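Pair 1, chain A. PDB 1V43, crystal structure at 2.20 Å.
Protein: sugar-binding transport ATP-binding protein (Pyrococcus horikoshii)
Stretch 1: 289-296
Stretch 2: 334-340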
# COMPACT_ATOMS: atom_id res chain seq x y z
N ARG A 289 -7.58 16.53 4.30
CA ARG A 289 -6.66 15.41 4.06
C ARG A 289 -5.27 15.64 4.62
O ARG A 289 -4.77 16.76 4.59
CB ARG A 289 -6.54 15.12 2.55
CG ARG A 289 -7.83 14.70 1.87
CD ARG A 289 -7.52 14.24 0.46
NE ARG A 289 -8.71 13.98 -0.34
CZ ARG A 289 -9.37 12.83 -0.37
NH1 ARG A 289 -8.97 11.81 0.37
NH2 ARG A 289 -10.41 12.69 -1.19
N PRO A 290 -4.62 14.57 5.13
CA PRO A 290 -3.26 14.59 5.70
C PRO A 290 -2.29 15.34 4.78
O PRO A 290 -1.46 16.13 5.24
CB PRO A 290 -2.90 13.11 5.80
CG PRO A 290 -4.24 12.45 6.08
CD PRO A 290 -5.16 13.19 5.10
N GLU A 291 -2.41 15.09 3.48
CA GLU A 291 -1.56 15.72 2.48
C GLU A 291 -1.94 17.17 2.18
O GLU A 291 -1.26 17.82 1.38
CB GLU A 291 -1.56 14.93 1.16
CG GLU A 291 -2.91 14.95 0.42
CD GLU A 291 -3.80 13.75 0.74
OE1 GLU A 291 -3.79 13.28 1.90
OE2 GLU A 291 -4.51 13.28 -0.16
N HIS A 292 -3.01 17.67 2.79
CA HIS A 292 -3.41 19.05 2.56
C HIS A 292 -3.10 19.92 3.76
O HIS A 292 -3.63 21.02 3.92
CB HIS A 292 -4.90 19.16 2.18
CG HIS A 292 -5.21 18.57 0.83
ND1 HIS A 292 -4.26 18.47 -0.16
CD2 HIS A 292 -6.34 18.00 0.34
CE1 HIS A 292 -4.79 17.85 -1.21
NE2 HIS A 292 -6.05 17.56 -0.93
N MET A 293 -2.22 19.41 4.60
CA MET A 293 -1.76 20.11 5.79
C MET A 293 -0.25 20.03 5.76
O MET A 293 0.33 19.27 4.98
CB MET A 293 -2.26 19.41 7.06
CG MET A 293 -3.77 19.44 7.25
SD MET A 293 -4.31 18.26 8.51
CE MET A 293 -3.88 19.07 9.82
N THR A 294 0.39 20.82 6.60
CA THR A 294 1.84 20.82 6.68
C THR A 294 2.23 21.26 8.08
O THR A 294 1.36 21.48 8.93
CB THR A 294 2.46 21.76 5.63
OG1 THR A 294 3.86 21.49 5.52
CG2 THR A 294 2.23 23.22 6.01
N VAL A 295 3.52 21.38 8.34
CA VAL A 295 4.01 21.82 9.65
C VAL A 295 4.88 23.07 9.47
O VAL A 295 5.63 23.16 8.51
CB VAL A 295 4.88 20.73 10.33
CG1 VAL A 295 5.61 21.32 11.51
CG2 VAL A 295 4.02 19.57 10.79
N GLU A 296 4.78 24.02 10.40
CA GLU A 296 5.58 25.23 10.32
C GLU A 296 7.06 24.91 10.21
O GLU A 296 7.56 24.00 10.89
CB GLU A 296 5.37 26.12 11.54
CG GLU A 296 6.37 27.29 11.59
CD GLU A 296 6.29 28.09 12.87
OE1 GLU A 296 6.64 27.53 13.96
OE2 GLU A 296 5.88 29.29 12.80
N LEU A 334 -7.25 13.65 17.26
CA LEU A 334 -6.02 13.09 16.69
C LEU A 334 -6.14 13.05 15.16
O LEU A 334 -7.03 12.40 14.62
CB LEU A 334 -5.80 11.68 17.23
CG LEU A 334 -4.44 11.03 17.00
CD1 LEU A 334 -3.33 11.90 17.59
CD2 LEU A 334 -4.43 9.66 17.67
N VAL A 335 -5.25 13.76 14.47
CA VAL A 335 -5.28 13.79 13.01
C VAL A 335 -3.93 13.40 12.44
O VAL A 335 -2.92 13.43 13.15
CB VAL A 335 -5.65 15.19 12.47
CG1 VAL A 335 -6.97 15.66 13.05
CG2 VAL A 335 -4.54 16.18 12.79
N LYS A 336 -3.91 13.03 11.17
CA LYS A 336 -2.66 12.65 10.51
C LYS A 336 -2.23 13.72 9.54
O LYS A 336 -3.06 14.27 8.83
CB LYS A 336 -2.82 11.34 9.74
CG LYS A 336 -3.11 10.13 10.59
CD LYS A 336 -3.31 8.93 9.70
CE LYS A 336 -3.66 7.69 10.48
NZ LYS A 336 -3.79 6.52 9.57
N VAL A 337 -0.94 14.00 9.52
CA VAL A 337 -0.36 14.98 8.62
C VAL A 337 0.70 14.26 7.78
O VAL A 337 1.61 13.62 8.32
CB VAL A 337 0.29 16.14 9.39
CG1 VAL A 337 1.03 17.06 8.43
CG2 VAL A 337 -0.79 16.93 10.15
N LYS A 338 0.59 14.37 6.46
CA LYS A 338 1.54 13.70 5.60
C LYS A 338 2.59 14.65 5.03
O LYS A 338 2.25 15.58 4.30
CB LYS A 338 0.80 13.00 4.46
CG LYS A 338 1.71 12.28 3.49
CD LYS A 338 0.90 11.60 2.41
CE LYS A 338 1.80 10.94 1.37
NZ LYS A 338 1.02 10.18 0.37
N LEU A 339 3.85 14.40 5.36
CA LEU A 339 4.94 15.22 4.87
C LEU A 339 5.83 14.42 3.92
O LEU A 339 6.14 13.26 4.18
CB LEU A 339 5.80 15.69 6.04
CG LEU A 339 5.11 16.45 7.17
CD1 LEU A 339 6.10 16.65 8.31
CD2 LEU A 339 4.57 17.78 6.65
N PRO A 340 6.23 15.04 2.79
CA PRO A 340 7.09 14.36 1.81
C PRO A 340 8.47 14.12 2.41
O PRO A 340 8.93 14.89 3.25
CB PRO A 340 7.15 15.35 0.64
CG PRO A 340 5.83 16.10 0.77
CD PRO A 340 5.73 16.32 2.27
O HOH W 1 2.29 18.06 3.48

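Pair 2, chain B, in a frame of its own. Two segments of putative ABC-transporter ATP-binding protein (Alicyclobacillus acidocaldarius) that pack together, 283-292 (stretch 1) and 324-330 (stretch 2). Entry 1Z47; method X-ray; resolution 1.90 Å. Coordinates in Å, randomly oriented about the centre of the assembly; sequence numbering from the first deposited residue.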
# COMPACT_ATOMS: atom_id res chain seq x y z
N VAL B 283 -3.70 -10.45 -20.82
CA VAL B 283 -3.73 -9.63 -19.60
C VAL B 283 -5.07 -8.89 -19.55
O VAL B 283 -5.41 -8.14 -20.46
CB VAL B 283 -2.55 -8.63 -19.60
CG1 VAL B 283 -2.54 -7.79 -18.31
CG2 VAL B 283 -1.24 -9.40 -19.68
N VAL B 284 -5.84 -9.12 -18.50
CA VAL B 284 -7.14 -8.48 -18.35
C VAL B 284 -7.26 -7.88 -16.96
O VAL B 284 -7.14 -8.59 -15.96
CB VAL B 284 -8.30 -9.51 -18.58
CG1 VAL B 284 -9.67 -8.85 -18.41
CG2 VAL B 284 -8.16 -10.16 -19.98
N ARG B 285 -7.48 -6.57 -16.90
CA ARG B 285 -7.61 -5.90 -15.61
C ARG B 285 -8.93 -6.23 -14.93
O ARG B 285 -9.96 -6.32 -15.58
CB ARG B 285 -7.41 -4.39 -15.79
CG ARG B 285 -5.99 -4.07 -16.29
CD ARG B 285 -5.59 -2.62 -16.05
NE ARG B 285 -4.39 -2.23 -16.76
CZ ARG B 285 -3.16 -2.47 -16.35
NH1 ARG B 285 -2.95 -3.11 -15.20
NH2 ARG B 285 -2.13 -2.05 -17.07
N PRO B 286 -8.92 -6.42 -13.60
CA PRO B 286 -10.13 -6.77 -12.84
C PRO B 286 -11.38 -5.92 -13.14
O PRO B 286 -12.50 -6.43 -13.14
CB PRO B 286 -9.68 -6.63 -11.39
CG PRO B 286 -8.23 -7.07 -11.45
CD PRO B 286 -7.75 -6.33 -12.71
N LYS B 287 -11.17 -4.63 -13.36
CA LYS B 287 -12.27 -3.72 -13.65
C LYS B 287 -12.84 -3.95 -15.06
O LYS B 287 -13.98 -3.57 -15.33
CB LYS B 287 -11.79 -2.26 -13.52
CG LYS B 287 -10.87 -1.78 -14.65
CD LYS B 287 -10.46 -0.32 -14.41
CE LYS B 287 -9.87 0.36 -15.65
NZ LYS B 287 -8.64 -0.32 -16.15
N ASP B 288 -12.06 -4.57 -15.94
CA ASP B 288 -12.48 -4.82 -17.32
C ASP B 288 -13.22 -6.11 -17.60
O ASP B 288 -13.23 -6.58 -18.73
CB ASP B 288 -11.29 -4.74 -18.26
CG ASP B 288 -10.63 -3.39 -18.25
OD1 ASP B 288 -11.37 -2.39 -18.12
OD2 ASP B 288 -9.38 -3.33 -18.37
N VAL B 289 -13.84 -6.68 -16.57
CA VAL B 289 -14.59 -7.91 -16.71
C VAL B 289 -15.97 -7.72 -16.07
O VAL B 289 -16.06 -7.27 -14.93
CB VAL B 289 -13.85 -9.07 -16.02
CG1 VAL B 289 -14.63 -10.37 -16.19
CG2 VAL B 289 -12.43 -9.20 -16.59
N GLU B 290 -17.03 -8.05 -16.80
CA GLU B 290 -18.39 -7.89 -16.29
C GLU B 290 -19.06 -9.23 -15.99
O GLU B 290 -18.93 -10.18 -16.76
CB GLU B 290 -19.22 -7.10 -17.29
CG GLU B 290 -18.44 -5.96 -17.92
CD GLU B 290 -19.29 -5.09 -18.82
OE1 GLU B 290 -20.02 -4.21 -18.31
OE2 GLU B 290 -19.23 -5.28 -20.05
N LEU B 291 -19.78 -9.30 -14.87
CA LEU B 291 -20.44 -10.52 -14.48
C LEU B 291 -21.96 -10.44 -14.60
O LEU B 291 -22.57 -9.42 -14.28
CB LEU B 291 -20.05 -10.88 -13.05
CG LEU B 291 -18.54 -10.75 -12.81
CD1 LEU B 291 -18.23 -11.12 -11.38
CD2 LEU B 291 -17.79 -11.65 -13.78
N GLN B 292 -22.56 -11.54 -15.05
CA GLN B 292 -23.99 -11.63 -15.22
C GLN B 292 -24.37 -13.02 -14.77
O GLN B 292 -23.68 -13.98 -15.10
CB GLN B 292 -24.34 -11.40 -16.69
CG GLN B 292 -23.79 -10.07 -17.19
CD GLN B 292 -24.04 -9.81 -18.66
OE1 GLN B 292 -25.18 -9.81 -19.12
NE2 GLN B 292 -22.97 -9.57 -19.41
N VAL B 324 -8.58 -18.82 -11.11
CA VAL B 324 -9.22 -17.92 -10.17
C VAL B 324 -8.95 -16.51 -10.65
O VAL B 324 -7.81 -16.04 -10.66
CB VAL B 324 -8.68 -18.13 -8.73
CG1 VAL B 324 -9.19 -17.03 -7.79
CG2 VAL B 324 -9.13 -19.47 -8.22
N TRP B 325 -10.02 -15.84 -11.09
CA TRP B 325 -9.95 -14.48 -11.60
C TRP B 325 -10.42 -13.46 -10.57
O TRP B 325 -11.33 -13.73 -9.78
CB TRP B 325 -10.85 -14.30 -12.82
CG TRP B 325 -10.37 -14.93 -14.08
CD1 TRP B 325 -10.06 -16.25 -14.28
CD2 TRP B 325 -10.15 -14.27 -15.34
NE1 TRP B 325 -9.67 -16.45 -15.57
CE2 TRP B 325 -9.71 -15.26 -16.25
CE3 TRP B 325 -10.27 -12.95 -15.78
CZ2 TRP B 325 -9.41 -14.97 -17.59
CZ3 TRP B 325 -9.97 -12.66 -17.12
CH2 TRP B 325 -9.54 -13.67 -18.01
N GLU B 326 -9.80 -12.28 -10.59
CA GLU B 326 -10.20 -11.19 -9.71
C GLU B 326 -10.92 -10.18 -10.59
O GLU B 326 -10.40 -9.76 -11.62
CB GLU B 326 -9.00 -10.50 -9.02
CG GLU B 326 -9.48 -9.37 -8.08
CD GLU B 326 -8.36 -8.71 -7.28
OE1 GLU B 326 -7.24 -9.27 -7.22
OE2 GLU B 326 -8.61 -7.63 -6.70
N VAL B 327 -12.12 -9.82 -10.18
CA VAL B 327 -12.94 -8.89 -10.92
C VAL B 327 -13.36 -7.75 -9.99
O VAL B 327 -13.64 -7.98 -8.82
CB VAL B 327 -14.23 -9.59 -11.45
CG1 VAL B 327 -15.14 -8.56 -12.16
CG2 VAL B 327 -13.84 -10.75 -12.42
N HIS B 328 -13.42 -6.53 -10.53
CA HIS B 328 -13.84 -5.38 -9.74
C HIS B 328 -15.19 -4.88 -10.25
O HIS B 328 -15.30 -4.46 -11.39
CB HIS B 328 -12.79 -4.26 -9.84
CG HIS B 328 -11.51 -4.57 -9.11
ND1 HIS B 328 -10.44 -3.70 -9.08
CD2 HIS B 328 -11.15 -5.64 -8.36
CE1 HIS B 328 -9.47 -4.23 -8.35
NE2 HIS B 328 -9.88 -5.40 -7.90
N VAL B 329 -16.22 -4.97 -9.42
CA VAL B 329 -17.54 -4.49 -9.85
C VAL B 329 -17.90 -3.21 -9.09
O VAL B 329 -17.48 -3.03 -7.95
CB VAL B 329 -18.64 -5.54 -9.61
CG1 VAL B 329 -18.29 -6.82 -10.36
CG2 VAL B 329 -18.78 -5.84 -8.13
N PRO B 330 -18.70 -2.30 -9.70
CA PRO B 330 -19.10 -1.04 -9.07
C PRO B 330 -19.70 -1.18 -7.66
O PRO B 330 -20.33 -2.19 -7.35
CB PRO B 330 -20.10 -0.46 -10.06
CG PRO B 330 -20.67 -1.67 -10.73
CD PRO B 330 -19.43 -2.50 -10.97
O HOH W 2 -16.68 -5.10 -13.51

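The sharpest difference between the two pairs lies beside the same proline. In pair 2 the imidazole of His B328 lies flat against Pro B286, whose CB sits 3.5 Å from the centroid of the His B328 ring and nearly on the ring normal, a CH-pi contact over one face. In pair 1 the matching position is Lys A338, an aliphatic chain extended with all four chi angles t. Its CB lies 3.9 Å from Pro A290 CB, while the end of the chain leads away and its amine is hydrogen-bonded elsewhere in the structure. The histidine is held by its own strand: His B328 NE2 donates to Glu B326 OE2 at 2.8 Å. The residue matching Glu B326 is Lys A336, whose end leads away from the proline's stretch.

Beneath these differences the backbone is nearly constant, with an RMSD of 0.6 Å over 14 central residues. In each pair a short turn carries the chain into a strand that crosses the other stretch steeply, at 74° in pair 1 and 78° in pair 2. So oblique a crossing leaves little room for a ladder of backbone hydrogen bonds, and each pair has a single direct one, made by the proline carbonyl. Lys A338 N donates to Pro A290 O at 3.0 Å; His B328 N donates to Pro B286 O at 2.8 Å. Farther along, where the carbonyls face each other, a water bridges them by donating to both. Water 1 lies 2.7 Å from Met A293 O and 2.6 Å from Lys A338 O, and water 2 keeps the same distances to Val B289 O and His B328 O. Donation by the water lets two acceptors share one site.

Side chains fill the remaining space in different ways. Met A293 matches Val B289, and its longer chain carries CE to 4.2 Å from Val A335 CG2 and 3.8 Å from Val A337 CG2. In pair 2 the bulk sits on the other strand: Trp B325 occupies the position of Val A335, and its CZ3 comes within 4.3 Å of Val B289 CG2, while also reaching Val B284 CB at 3.9 Å. Val B289 CG1 still meets Val B327 CG2 at 3.9 Å. At the next matched pair of positions, Val A295 CG2 approaches Leu A339 CD1 at 4.4 Å, whereas pair 2 reverses the residue types, with Leu B291 CD1 lying 4.4 Å from Val B329 CG1.

The general principle is that a shared polar framework can coexist with apolar bulk distributed differently between two strands.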